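Local atomic coordinates of oligopeptide-binding protein appA (Bacillus subtilis, PDB entry 1XOC), a protein that binds oligopeptides such as tetra- and pentapeptides as the substrate-binding component of an ABC-type oligopeptide permease, serving sporulation and genetic competence. Residues 128-131 with 137-140; 162-167 with 175-180; 309-314 with 475-480; 363-368 with 402-407; 493-496 with 501-504. All coordinates share one frame; numbering follows the deposited sequence. Where two conformers were deposited one is given.

Interaction 1: residues 128-131 with 137-140; sequences SVEK and VLFK. With ZN (zinc ion), chain G; ZN (zinc ion), chain Q.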
# COMPACT_ATOMS: atom_id res chain seq x y z
N SER A 128 17.50 -6.34 -18.86
CA SER A 128 17.04 -5.65 -20.06
C SER A 128 15.64 -6.04 -20.45
O SER A 128 15.12 -7.06 -20.01
CB SER A 128 17.96 -5.95 -21.24
OG SER A 128 17.97 -7.34 -21.52
N VAL A 129 15.10 -5.22 -21.32
CA VAL A 129 13.78 -5.46 -21.85
C VAL A 129 13.85 -5.15 -23.34
O VAL A 129 14.23 -4.03 -23.71
CB VAL A 129 12.67 -4.55 -21.20
CG1 VAL A 129 11.32 -4.76 -21.84
CG2 VAL A 129 12.65 -4.73 -19.71
N GLU A 130 13.51 -6.14 -24.20
CA GLU A 130 13.79 -6.08 -25.63
C GLU A 130 12.55 -6.30 -26.45
O GLU A 130 11.75 -7.17 -26.15
CB GLU A 130 14.78 -7.20 -26.03
CG GLU A 130 16.09 -7.10 -25.34
CD GLU A 130 17.05 -8.15 -25.74
OE1 GLU A 130 16.60 -9.17 -26.32
OE2 GLU A 130 18.26 -7.97 -25.48
N LYS A 131 12.40 -5.53 -27.51
CA LYS A 131 11.33 -5.73 -28.45
C LYS A 131 11.70 -6.85 -29.39
O LYS A 131 12.75 -6.82 -30.01
CB LYS A 131 11.13 -4.45 -29.27
CG LYS A 131 9.98 -4.53 -30.27
CD LYS A 131 9.83 -3.23 -31.00
CE LYS A 131 8.73 -3.30 -32.03
NZ LYS A 131 8.63 -1.99 -32.75
N VAL A 137 7.64 -9.02 -26.39
CA VAL A 137 8.74 -8.48 -25.61
C VAL A 137 9.44 -9.58 -24.82
O VAL A 137 8.80 -10.48 -24.31
CB VAL A 137 8.21 -7.44 -24.60
CG1 VAL A 137 9.28 -6.98 -23.67
CG2 VAL A 137 7.67 -6.24 -25.34
N LEU A 138 10.76 -9.49 -24.73
CA LEU A 138 11.55 -10.44 -23.92
C LEU A 138 12.14 -9.68 -22.73
O LEU A 138 12.87 -8.72 -22.92
CB LEU A 138 12.68 -11.08 -24.73
CG LEU A 138 13.54 -12.08 -23.95
CD1 LEU A 138 12.80 -13.41 -23.71
CD2 LEU A 138 14.83 -12.33 -24.71
N PHE A 139 11.79 -10.13 -21.53
CA PHE A 139 12.40 -9.66 -20.31
C PHE A 139 13.53 -10.57 -19.91
O PHE A 139 13.34 -11.80 -19.85
CB PHE A 139 11.38 -9.64 -19.19
CG PHE A 139 10.24 -8.66 -19.40
CD1 PHE A 139 9.05 -9.06 -19.95
CD2 PHE A 139 10.36 -7.36 -19.00
CE1 PHE A 139 7.99 -8.13 -20.09
CE2 PHE A 139 9.30 -6.46 -19.14
CZ PHE A 139 8.13 -6.83 -19.67
N LYS A 140 14.70 -9.99 -19.63
CA LYS A 140 15.86 -10.76 -19.20
C LYS A 140 16.28 -10.30 -17.81
O LYS A 140 16.38 -9.10 -17.57
CB LYS A 140 17.02 -10.56 -20.17
CG LYS A 140 16.67 -11.04 -21.59
CD LYS A 140 17.69 -10.66 -22.65
CE LYS A 140 18.81 -11.65 -22.75
NZ LYS A 140 19.67 -11.26 -23.88
ZN ZN G . 18.81 -9.75 -26.71
ZN ZN Q . 21.15 -9.93 -25.06
O HOH W 1 18.87 -9.22 -28.93
O HOH W 2 17.71 -11.75 -26.97

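Interaction 2: residues 162-167 with 175-180; sequences HILGNV and NEFNRK. With ZN (zinc ion), chain C.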
# COMPACT_ATOMS: atom_id res chain seq x y z
N HIS A 162 4.43 7.10 -27.51
CA HIS A 162 4.24 8.19 -28.47
C HIS A 162 3.88 9.49 -27.79
O HIS A 162 3.88 10.55 -28.43
CB HIS A 162 3.18 7.83 -29.53
CG HIS A 162 1.84 7.49 -28.98
ND1 HIS A 162 1.39 6.19 -28.89
CD2 HIS A 162 0.84 8.28 -28.51
CE1 HIS A 162 0.17 6.19 -28.38
NE2 HIS A 162 -0.19 7.44 -28.13
N ILE A 163 3.60 9.44 -26.49
CA ILE A 163 3.43 10.69 -25.73
C ILE A 163 4.68 11.03 -24.90
O ILE A 163 5.13 12.20 -24.88
CB ILE A 163 2.19 10.63 -24.81
CG1 ILE A 163 0.91 10.37 -25.63
CG2 ILE A 163 2.06 11.95 -24.01
CD1 ILE A 163 -0.36 10.27 -24.84
N LEU A 164 5.21 10.03 -24.20
CA LEU A 164 6.24 10.27 -23.17
C LEU A 164 7.66 9.84 -23.55
O LEU A 164 8.60 10.07 -22.76
CB LEU A 164 5.88 9.50 -21.91
CG LEU A 164 4.58 9.92 -21.25
CD1 LEU A 164 4.19 8.99 -20.16
CD2 LEU A 164 4.71 11.38 -20.74
N GLY A 165 7.80 9.25 -24.73
CA GLY A 165 9.03 8.56 -25.11
C GLY A 165 10.24 9.46 -25.27
O GLY A 165 11.39 9.01 -25.23
N ASN A 166 10.01 10.77 -25.42
CA ASN A 166 11.11 11.72 -25.53
C ASN A 166 11.21 12.67 -24.35
O ASN A 166 12.01 13.60 -24.42
CB ASN A 166 11.03 12.49 -26.85
CG ASN A 166 12.39 12.97 -27.34
OD1 ASN A 166 13.39 12.26 -27.22
ND2 ASN A 166 12.43 14.17 -27.90
N VAL A 167 10.44 12.45 -23.29
CA VAL A 167 10.62 13.24 -22.04
C VAL A 167 11.86 12.75 -21.34
O VAL A 167 11.99 11.55 -21.14
CB VAL A 167 9.43 13.07 -21.10
CG1 VAL A 167 9.65 13.84 -19.78
CG2 VAL A 167 8.18 13.57 -21.81
N ASN A 175 5.92 15.53 -15.00
CA ASN A 175 5.18 15.83 -16.23
C ASN A 175 3.67 15.91 -15.98
O ASN A 175 3.12 15.13 -15.22
CB ASN A 175 5.50 14.76 -17.27
CG ASN A 175 5.17 15.20 -18.68
OD1 ASN A 175 6.04 15.76 -19.40
ND2 ASN A 175 3.94 14.89 -19.11
N GLU A 176 3.00 16.87 -16.63
CA GLU A 176 1.54 17.03 -16.50
C GLU A 176 0.72 15.78 -16.88
O GLU A 176 -0.42 15.60 -16.45
CB GLU A 176 1.08 18.24 -17.33
CG GLU A 176 -0.42 18.58 -17.14
CD GLU A 176 -0.75 19.11 -15.75
OE1 GLU A 176 -0.19 20.17 -15.38
OE2 GLU A 176 -1.58 18.50 -15.03
N PHE A 177 1.31 14.92 -17.69
CA PHE A 177 0.71 13.64 -17.99
C PHE A 177 0.23 12.93 -16.72
O PHE A 177 -0.81 12.25 -16.71
CB PHE A 177 1.72 12.75 -18.71
CG PHE A 177 1.22 11.34 -19.04
CD1 PHE A 177 1.23 10.34 -18.08
CD2 PHE A 177 0.73 11.03 -20.31
CE1 PHE A 177 0.78 9.06 -18.38
CE2 PHE A 177 0.30 9.76 -20.59
CZ PHE A 177 0.30 8.80 -19.64
N ASN A 178 1.02 13.05 -15.66
CA ASN A 178 0.78 12.20 -14.47
C ASN A 178 -0.35 12.73 -13.58
O ASN A 178 -0.74 12.06 -12.66
CB ASN A 178 2.07 12.11 -13.64
CG ASN A 178 3.20 11.43 -14.40
OD1 ASN A 178 2.99 10.43 -15.06
ND2 ASN A 178 4.40 11.99 -14.32
N ARG A 179 -0.83 13.94 -13.86
CA ARG A 179 -1.84 14.55 -13.03
C ARG A 179 -3.10 14.92 -13.79
O ARG A 179 -4.16 14.43 -13.48
CB ARG A 179 -1.29 15.78 -12.32
CG ARG A 179 -0.19 15.48 -11.34
CD ARG A 179 0.43 16.69 -10.67
NE ARG A 179 0.54 17.81 -11.60
CZ ARG A 179 1.56 18.01 -12.40
NH1 ARG A 179 2.58 17.18 -12.41
NH2 ARG A 179 1.57 19.06 -13.21
N LYS A 180 -2.97 15.78 -14.80
CA LYS A 180 -4.21 16.17 -15.48
C LYS A 180 -4.26 15.94 -16.98
O LYS A 180 -5.30 16.16 -17.55
CB LYS A 180 -4.63 17.59 -15.08
CG LYS A 180 -5.18 17.69 -13.64
CD LYS A 180 -5.36 19.11 -13.11
CE LYS A 180 -5.72 19.12 -11.62
NZ LYS A 180 -4.54 18.87 -10.79
ZN ZN C . 2.14 4.31 -29.85
O HOH W 3 3.72 4.28 -28.61
O HOH W 4 3.42 2.92 -31.07
O HOH W 5 0.53 3.92 -31.22
O HOH W 6 3.26 5.13 -31.55
O HOH W 7 1.22 3.12 -28.69

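Interaction 3: residues 309-314 with 475-480; sequences YIPESP and QKIAED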
# COMPACT_ATOMS: atom_id res chain seq x y z
N TYR A 309 1.25 -9.42 15.26
CA TYR A 309 2.59 -9.67 15.78
C TYR A 309 3.63 -9.98 14.70
O TYR A 309 4.82 -10.11 15.02
CB TYR A 309 2.54 -10.86 16.73
CG TYR A 309 1.55 -10.69 17.83
CD1 TYR A 309 1.85 -9.90 18.93
CD2 TYR A 309 0.30 -11.27 17.77
CE1 TYR A 309 0.95 -9.71 19.96
CE2 TYR A 309 -0.63 -11.08 18.81
CZ TYR A 309 -0.29 -10.29 19.91
OH TYR A 309 -1.18 -10.08 20.94
N ILE A 310 3.17 -10.11 13.45
CA ILE A 310 3.98 -10.52 12.30
C ILE A 310 3.79 -9.52 11.15
O ILE A 310 2.66 -9.09 10.90
CB ILE A 310 3.55 -11.95 11.90
CG1 ILE A 310 3.85 -12.90 13.05
CG2 ILE A 310 4.21 -12.45 10.62
CD1 ILE A 310 3.17 -14.20 12.92
N PRO A 311 4.88 -9.17 10.42
CA PRO A 311 4.78 -8.24 9.29
C PRO A 311 4.23 -8.90 8.02
O PRO A 311 4.79 -8.76 6.92
CB PRO A 311 6.25 -7.80 9.10
CG PRO A 311 7.01 -8.97 9.48
CD PRO A 311 6.28 -9.57 10.66
N GLU A 312 3.11 -9.60 8.15
CA GLU A 312 2.48 -10.25 7.00
C GLU A 312 1.02 -10.48 7.33
O GLU A 312 0.65 -10.59 8.49
CB GLU A 312 3.17 -11.58 6.69
CG GLU A 312 2.66 -12.28 5.39
CD GLU A 312 2.65 -11.35 4.16
OE1 GLU A 312 1.56 -10.82 3.82
OE2 GLU A 312 3.73 -11.17 3.54
N SER A 313 0.18 -10.51 6.31
CA SER A 313 -1.24 -10.70 6.51
C SER A 313 -1.55 -12.18 6.68
O SER A 313 -0.99 -13.03 5.96
CB SER A 313 -1.98 -10.22 5.27
OG SER A 313 -3.34 -10.47 5.39
N PRO A 314 -2.48 -12.52 7.60
CA PRO A 314 -3.01 -13.90 7.67
C PRO A 314 -3.56 -14.46 6.37
O PRO A 314 -3.68 -15.67 6.25
CB PRO A 314 -4.10 -13.80 8.73
CG PRO A 314 -3.68 -12.62 9.58
CD PRO A 314 -3.04 -11.68 8.66
N GLN A 475 11.20 -13.93 12.70
CA GLN A 475 11.80 -13.87 14.03
C GLN A 475 12.65 -12.63 14.23
O GLN A 475 12.57 -11.98 15.25
CB GLN A 475 12.66 -15.11 14.32
CG GLN A 475 11.86 -16.35 14.64
CD GLN A 475 11.16 -16.31 15.98
OE1 GLN A 475 10.31 -17.15 16.25
NE2 GLN A 475 11.52 -15.35 16.83
N LYS A 476 13.52 -12.34 13.26
CA LYS A 476 14.43 -11.20 13.39
C LYS A 476 13.67 -9.88 13.38
O LYS A 476 13.96 -9.00 14.18
CB LYS A 476 15.50 -11.23 12.30
CG LYS A 476 16.50 -12.37 12.48
CD LYS A 476 17.81 -12.12 11.75
CE LYS A 476 18.85 -13.19 12.09
NZ LYS A 476 19.33 -13.13 13.51
N ILE A 477 12.71 -9.73 12.48
CA ILE A 477 11.92 -8.49 12.44
C ILE A 477 11.12 -8.33 13.73
O ILE A 477 11.09 -7.25 14.33
CB ILE A 477 11.01 -8.45 11.19
CG1 ILE A 477 11.89 -8.39 9.95
CG2 ILE A 477 10.06 -7.24 11.23
CD1 ILE A 477 11.19 -8.69 8.67
N ALA A 478 10.48 -9.40 14.18
CA ALA A 478 9.76 -9.36 15.46
C ALA A 478 10.67 -8.99 16.63
O ALA A 478 10.35 -8.10 17.41
CB ALA A 478 9.06 -10.68 15.71
N GLU A 479 11.82 -9.64 16.74
CA GLU A 479 12.76 -9.32 17.82
C GLU A 479 13.18 -7.84 17.78
O GLU A 479 13.27 -7.19 18.81
CB GLU A 479 13.99 -10.23 17.76
CG GLU A 479 15.18 -9.79 18.65
CD GLU A 479 14.92 -9.89 20.16
OE1 GLU A 479 13.86 -10.42 20.56
OE2 GLU A 479 15.80 -9.45 20.95
N ASP A 480 13.44 -7.32 16.58
CA ASP A 480 13.99 -5.97 16.43
C ASP A 480 12.96 -4.85 16.57
O ASP A 480 13.32 -3.71 16.86
CB ASP A 480 14.72 -5.86 15.08
CG ASP A 480 15.97 -6.73 15.02
OD1 ASP A 480 16.44 -7.20 16.09
OD2 ASP A 480 16.49 -6.93 13.90

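Interaction 4: residues 363-368 with 402-407; sequences TLKTNQ and VEQMNP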
# COMPACT_ATOMS: atom_id res chain seq x y z
N THR A 363 7.09 13.78 18.36
CA THR A 363 5.82 13.97 17.68
C THR A 363 5.40 12.68 16.93
O THR A 363 6.17 12.09 16.15
CB THR A 363 5.90 15.16 16.73
OG1 THR A 363 6.21 16.34 17.50
CG2 THR A 363 4.59 15.38 15.96
N LEU A 364 4.16 12.26 17.19
CA LEU A 364 3.52 11.14 16.50
C LEU A 364 2.52 11.65 15.47
O LEU A 364 1.47 12.23 15.81
CB LEU A 364 2.80 10.25 17.50
CG LEU A 364 2.12 8.96 17.03
CD1 LEU A 364 3.09 7.98 16.41
CD2 LEU A 364 1.39 8.30 18.18
N LYS A 365 2.83 11.40 14.19
CA LYS A 365 1.98 11.83 13.09
C LYS A 365 1.04 10.72 12.61
O LYS A 365 1.37 9.53 12.70
CB LYS A 365 2.83 12.24 11.88
CG LYS A 365 3.59 13.50 12.03
CD LYS A 365 4.45 13.80 10.79
CE LYS A 365 4.98 15.21 10.87
NZ LYS A 365 5.95 15.56 9.79
N THR A 366 -0.10 11.12 12.07
CA THR A 366 -0.92 10.19 11.27
C THR A 366 -1.76 10.95 10.27
O THR A 366 -1.71 12.20 10.28
CB THR A 366 -1.82 9.28 12.14
OG1 THR A 366 -2.26 8.17 11.33
CG2 THR A 366 -3.01 10.00 12.67
N ASN A 367 -2.52 10.26 9.43
CA ASN A 367 -3.22 10.93 8.34
C ASN A 367 -4.61 11.47 8.67
O ASN A 367 -5.45 10.75 9.23
CB ASN A 367 -3.29 10.04 7.09
CG ASN A 367 -3.82 8.67 7.37
OD1 ASN A 367 -3.26 7.94 8.18
ND2 ASN A 367 -4.90 8.29 6.67
N GLN A 368 -4.82 12.75 8.31
CA GLN A 368 -6.12 13.46 8.40
C GLN A 368 -7.25 12.65 7.79
O GLN A 368 -7.20 12.29 6.61
CB GLN A 368 -6.01 14.82 7.71
CG GLN A 368 -7.26 15.70 7.87
CD GLN A 368 -7.19 16.99 7.09
OE1 GLN A 368 -8.05 17.86 7.26
NE2 GLN A 368 -6.18 17.13 6.22
N VAL A 402 2.49 11.40 2.88
CA VAL A 402 3.19 10.52 1.99
C VAL A 402 4.48 11.15 1.52
O VAL A 402 5.50 10.48 1.44
CB VAL A 402 2.30 10.15 0.77
CG1 VAL A 402 3.09 9.40 -0.32
CG2 VAL A 402 1.10 9.32 1.20
N GLU A 403 4.45 12.44 1.20
CA GLU A 403 5.65 13.13 0.75
C GLU A 403 6.68 13.22 1.86
O GLU A 403 7.86 13.06 1.63
CB GLU A 403 5.27 14.50 0.20
CG GLU A 403 6.46 15.31 -0.29
CD GLU A 403 6.04 16.55 -1.02
OE1 GLU A 403 6.95 17.29 -1.48
OE2 GLU A 403 4.81 16.79 -1.16
N GLN A 404 6.21 13.47 3.07
CA GLN A 404 7.07 13.60 4.24
C GLN A 404 7.78 12.29 4.61
O GLN A 404 8.96 12.31 4.97
CB GLN A 404 6.24 14.07 5.42
CG GLN A 404 5.94 15.55 5.40
CD GLN A 404 4.84 16.00 6.33
OE1 GLN A 404 4.54 15.36 7.34
NE2 GLN A 404 4.25 17.13 6.01
N MET A 405 7.09 11.15 4.52
CA MET A 405 7.69 9.90 4.98
C MET A 405 8.72 9.37 3.98
O MET A 405 9.69 8.73 4.38
CB MET A 405 6.62 8.82 5.23
CG MET A 405 5.94 8.29 4.03
SD MET A 405 4.64 7.09 4.50
CE MET A 405 3.49 8.18 5.25
N ASN A 406 8.52 9.69 2.70
CA ASN A 406 9.35 9.16 1.61
C ASN A 406 10.73 9.82 1.52
O ASN A 406 10.91 10.94 1.98
CB ASN A 406 8.61 9.31 0.26
CG ASN A 406 7.75 8.12 -0.06
OD1 ASN A 406 8.25 7.10 -0.53
ND2 ASN A 406 6.45 8.22 0.20
N PRO A 407 11.71 9.14 0.92
CA PRO A 407 12.94 9.80 0.56
C PRO A 407 12.62 11.01 -0.31
O PRO A 407 11.62 10.97 -1.05
CB PRO A 407 13.67 8.75 -0.29
CG PRO A 407 13.06 7.47 0.06
CD PRO A 407 11.68 7.73 0.51

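Interaction 5: residues 493-496 with 501-504; sequences MAMP and GYKY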
# COMPACT_ATOMS: atom_id res chain seq x y z
N MET A 493 -17.20 -2.83 3.16
CA MET A 493 -17.46 -2.09 1.93
C MET A 493 -18.96 -1.91 1.72
O MET A 493 -19.69 -2.88 1.42
CB MET A 493 -16.82 -2.80 0.74
CG MET A 493 -15.37 -3.17 0.97
SD MET A 493 -14.36 -1.75 1.40
CE MET A 493 -14.66 -0.70 -0.00
N ALA A 494 -19.42 -0.67 1.89
CA ALA A 494 -20.80 -0.29 1.61
C ALA A 494 -20.96 0.06 0.14
O ALA A 494 -20.13 0.74 -0.42
CB ALA A 494 -21.19 0.88 2.44
N MET A 495 -22.04 -0.44 -0.48
CA MET A 495 -22.27 -0.29 -1.91
C MET A 495 -23.77 -0.33 -2.18
O MET A 495 -24.54 -0.77 -1.33
CB MET A 495 -21.57 -1.39 -2.70
CG MET A 495 -22.10 -2.76 -2.37
SD MET A 495 -21.01 -4.04 -2.99
CE MET A 495 -19.72 -3.91 -1.79
N PRO A 496 -24.19 0.13 -3.36
CA PRO A 496 -25.62 0.09 -3.64
C PRO A 496 -26.20 -1.32 -3.55
O PRO A 496 -25.55 -2.28 -3.96
CB PRO A 496 -25.71 0.63 -5.08
CG PRO A 496 -24.50 1.47 -5.23
CD PRO A 496 -23.45 0.68 -4.49
N GLY A 501 -22.23 -8.06 -9.95
CA GLY A 501 -20.93 -8.31 -10.54
C GLY A 501 -19.74 -7.99 -9.67
O GLY A 501 -18.59 -8.11 -10.11
N TYR A 502 -20.00 -7.57 -8.44
CA TYR A 502 -18.96 -7.26 -7.46
C TYR A 502 -18.36 -8.55 -6.84
O TYR A 502 -19.09 -9.47 -6.50
CB TYR A 502 -19.50 -6.30 -6.38
CG TYR A 502 -18.53 -6.09 -5.22
CD1 TYR A 502 -18.54 -6.95 -4.13
CD2 TYR A 502 -17.61 -5.06 -5.23
CE1 TYR A 502 -17.64 -6.78 -3.07
CE2 TYR A 502 -16.74 -4.86 -4.19
CZ TYR A 502 -16.75 -5.74 -3.10
OH TYR A 502 -15.87 -5.56 -2.06
N LYS A 503 -17.04 -8.59 -6.72
CA LYS A 503 -16.34 -9.64 -5.99
C LYS A 503 -15.38 -8.95 -5.03
O LYS A 503 -14.69 -7.98 -5.42
CB LYS A 503 -15.52 -10.51 -6.95
CG LYS A 503 -16.35 -11.35 -7.92
CD LYS A 503 -15.43 -12.01 -8.97
CE LYS A 503 -16.17 -12.91 -9.94
NZ LYS A 503 -15.20 -13.81 -10.67
N TYR A 504 -15.38 -9.43 -3.79
CA TYR A 504 -14.50 -8.86 -2.77
C TYR A 504 -13.04 -9.23 -3.08
O TYR A 504 -12.71 -10.40 -3.21
CB TYR A 504 -14.87 -9.33 -1.37
CG TYR A 504 -13.88 -8.78 -0.35
CD1 TYR A 504 -13.98 -7.48 0.10
CD2 TYR A 504 -12.82 -9.55 0.10
CE1 TYR A 504 -13.05 -6.96 0.99
CE2 TYR A 504 -11.88 -9.02 1.00
CZ TYR A 504 -12.01 -7.73 1.42
OH TYR A 504 -11.10 -7.20 2.30

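Interaction 1: residues 128-131 with 137-140
A beta hairpin brings V129 against F139 and E130 against L138, with strand 126-133 running antiparallel to strand 136-141. The two short segments lie 4.7 Å apart, axis to axis. Two hydrogen-bonded pairs, S128 with K140 and E130 with L138, hold them together. In the second pair, E130 N gives to L138 O at 3.0 Å, and L138 N gives back to E130 O. V129 with F139 and K131 with V137 are the non-hydrogen-bonded pairs.

V129, V137 and F139 share one face of the sheet. V129 CG1 meets V137 CG1 at 3.5 Å. V129 CG2 comes obliquely to the F139 ring, 3.6 Å from CD2, while V137 CG1 lies over one face of that ring, toward its rim. Helix 100-108 packs on this face, and Y107 meets F139 edge-to-face.

The other face carries S128, E130, L138 and K140, and it binds metal. E130 is extended beyond CG and grips one zinc ion with both carboxylate oxygens, OE1 at 2.3 Å and OE2 at 2.2 Å. Two waters also bind this ion. K140 bends at chi3 (86°), which brings NZ to a second zinc ion, 2.3 Å away. S128 OG lies alongside K140 CD at 3.5 Å. The pattern is that of a hairpin at the edge of an antiparallel sheet, with V129, V137 and F139 packed toward helix 100-108 on one face and zinc bound on the other.

Interaction 2: residues 162-167 with 175-180
Helix 161-164 brings L164 over F177 in the 3-10 segment 176-178, their CA atoms 8.3 Å apart. A type I beta turn spans L164 to V167, closed by V167 N to L164 O. On the same helix, H162 ND1 binds a zinc ion at 2.2 Å, with five waters completing its shell, and NE2 is held by D94.

The main contact is a CH-pi interaction. L164 CD1 sits over the centre of the F177 ring, 3.7 Å from the centroid and 4° off the ring normal. L164 CD2 reaches back to the root of the same side chain, 3.9 Å from F177 CB. F177 carries its CG anti to the backbone N (chi1 178°), which swings the ring toward L164, and the leucine crosses it at about a right angle. I163 adds CG2, which comes obliquely to the ring, 4.0 Å from F177 CD2. V167 packs on the side chain of N175. An alanine in place of F177 would probably leave L164 CD1 without its ring face and open a gap beside I163. I163 and L164 hold the F177 ring by apolar and CH-pi contact, so these three fit by shape, with no polar bond between them.

Interaction 3: residues 309-314 with 475-480
P311 lays its ring against I477, and the two side chains cross at a slant. The touching atoms are P311 CG and I477 CG2, 3.9 Å apart. This is a loop-on-helix contact: residues 309-314 follow strand 306-307 and pack on helix 463-480, near its C-terminal end. P311 is the centre of an inverse gamma turn, with a weak bond from E312 N to I310 O at 2.8 Å. The turn places the proline ring toward the helix. On the helix, I477 CG2 is anti to the backbone N, and this is the branch that faces the loop.

A second, looser touch lies one residue further along the helix. The methyl CB of A478 approaches the backbone carbonyl O of Y309 at 4.3 Å. The Y309 ring itself leads away from the helix and makes a cation-pi contact with K327.

The small apolar patch is shared with other parts of the fold. F485 of strand 483-496 packs on both P311 and I477, and Y474, earlier on the same helix, also touches P311. The loop is tied to that strand by I310 O, which accepts from Y488 OH. E312, the last residue of the turn, accepts from the next backbone N-H: S313 N gives to E312 OE1 at 2.9 Å, meeting the oxygen on its anti side and 30° out of the carboxylate plane.

Interaction 4: residues 363-368 with 402-407
K365 and Q404 carry this contact by one hydrogen bond. K365 NZ gives to Q404 OE1 at 2.8 Å. The ammonium does not lie on a lone pair: it sits above the carbonyl plane, 56° out of it. The bond is short and is probably helped by the lysine charge. The lysine carbons run up to the same oxygen, with K365 CE 3.6 Å and K365 CD 3.8 Å from Q404 OE1.

Both side chains are long and extended beyond CG, and they cross at about a right angle. K365 has CG anti to its carbonyl carbon (chi1 -71°), and from there the chain runs straight to the amine. This reach is needed, because K365 CA and Q404 CA are 10.4 Å apart.

The segments belong to strand 358-367 and helix 398-405. Between them the chain passes through helix 371-385 and strand 390-396. The latter lies parallel to strand 358-367, so the connection is a beta-alpha-beta crossover, and helix 398-405 follows it.

K365 NZ has a second acceptor in D411 O, so the buried amine is gripped by two oxygens. A methionine at K365 would probably leave Q404 OE1 and D411 O without their shared donor and let the glutamine amide turn. At the helix end, N406 ND2 gives to V402 O at 2.7 Å. Nearby, N367 ND2 bonds the backbone of the bound peptide, while V402, M405 and N406 each pack on a polar side chain of the peptide.

Interaction 5: residues 493-496 with 501-504
M495 lies across one face of the Y502 ring, the two side chains crossing at about a right angle. Its methyl CE stands over the ring centre, 3.7 Å from the centroid and 12° off the ring normal, a CH-pi contact. The sulfur is over the same face, with M495 SD 4.0 Å from the centroid, which makes a Met-aromatic contact. CE leans toward the hydroxyl end of the ring, nearest to Y502 CZ, and SD lies nearer Y502 CG. The bend at chi3 (76°) turns the methyl along the ring.

This joins the last part of strand 483-496 to the loop after strand 499-500. In the large mixed sheet, strand 483-496 pairs with strand 256-262, whose V259 touches both M495 and Y502. M495 and M493 both point toward the loop, two residues apart on the strand.

M493 is bent at chi2 and chi3, and its CG carries the touch. M493 CG is 3.9 Å from Y502 OH, and it meets the Y504 ring at the edge, near its plane, 4.4 Å from CE1. W516 meets Y502 edge-to-face. Y504 OH hydrogen-bonds to L262 O of strand 256-262 and to N491 ND2 of strand 483-496.

From the N terminus, interaction 1 comes first and closes a tight hairpin in the five-stranded antiparallel sheet. Interaction 2 follows and closes a short loop between helix 161-164 and the chain leading to strand 188-194. Their centres are 23 Å apart. Interaction 3 closes a loop of 160 residues, joining the chain after strand 306-307 to helix 463-480. Interaction 4 is nested inside that loop and links strand 358-367 to helix 398-405. Interaction 5 comes last and closes a four-residue loop at the end of strand 483-496, which follows the helix of interaction 3. Interactions 4 and 5 reach the same mixed sheet. Interactions 2 and 3 lie on opposite sides of the chain's centre. None of the contacts cross.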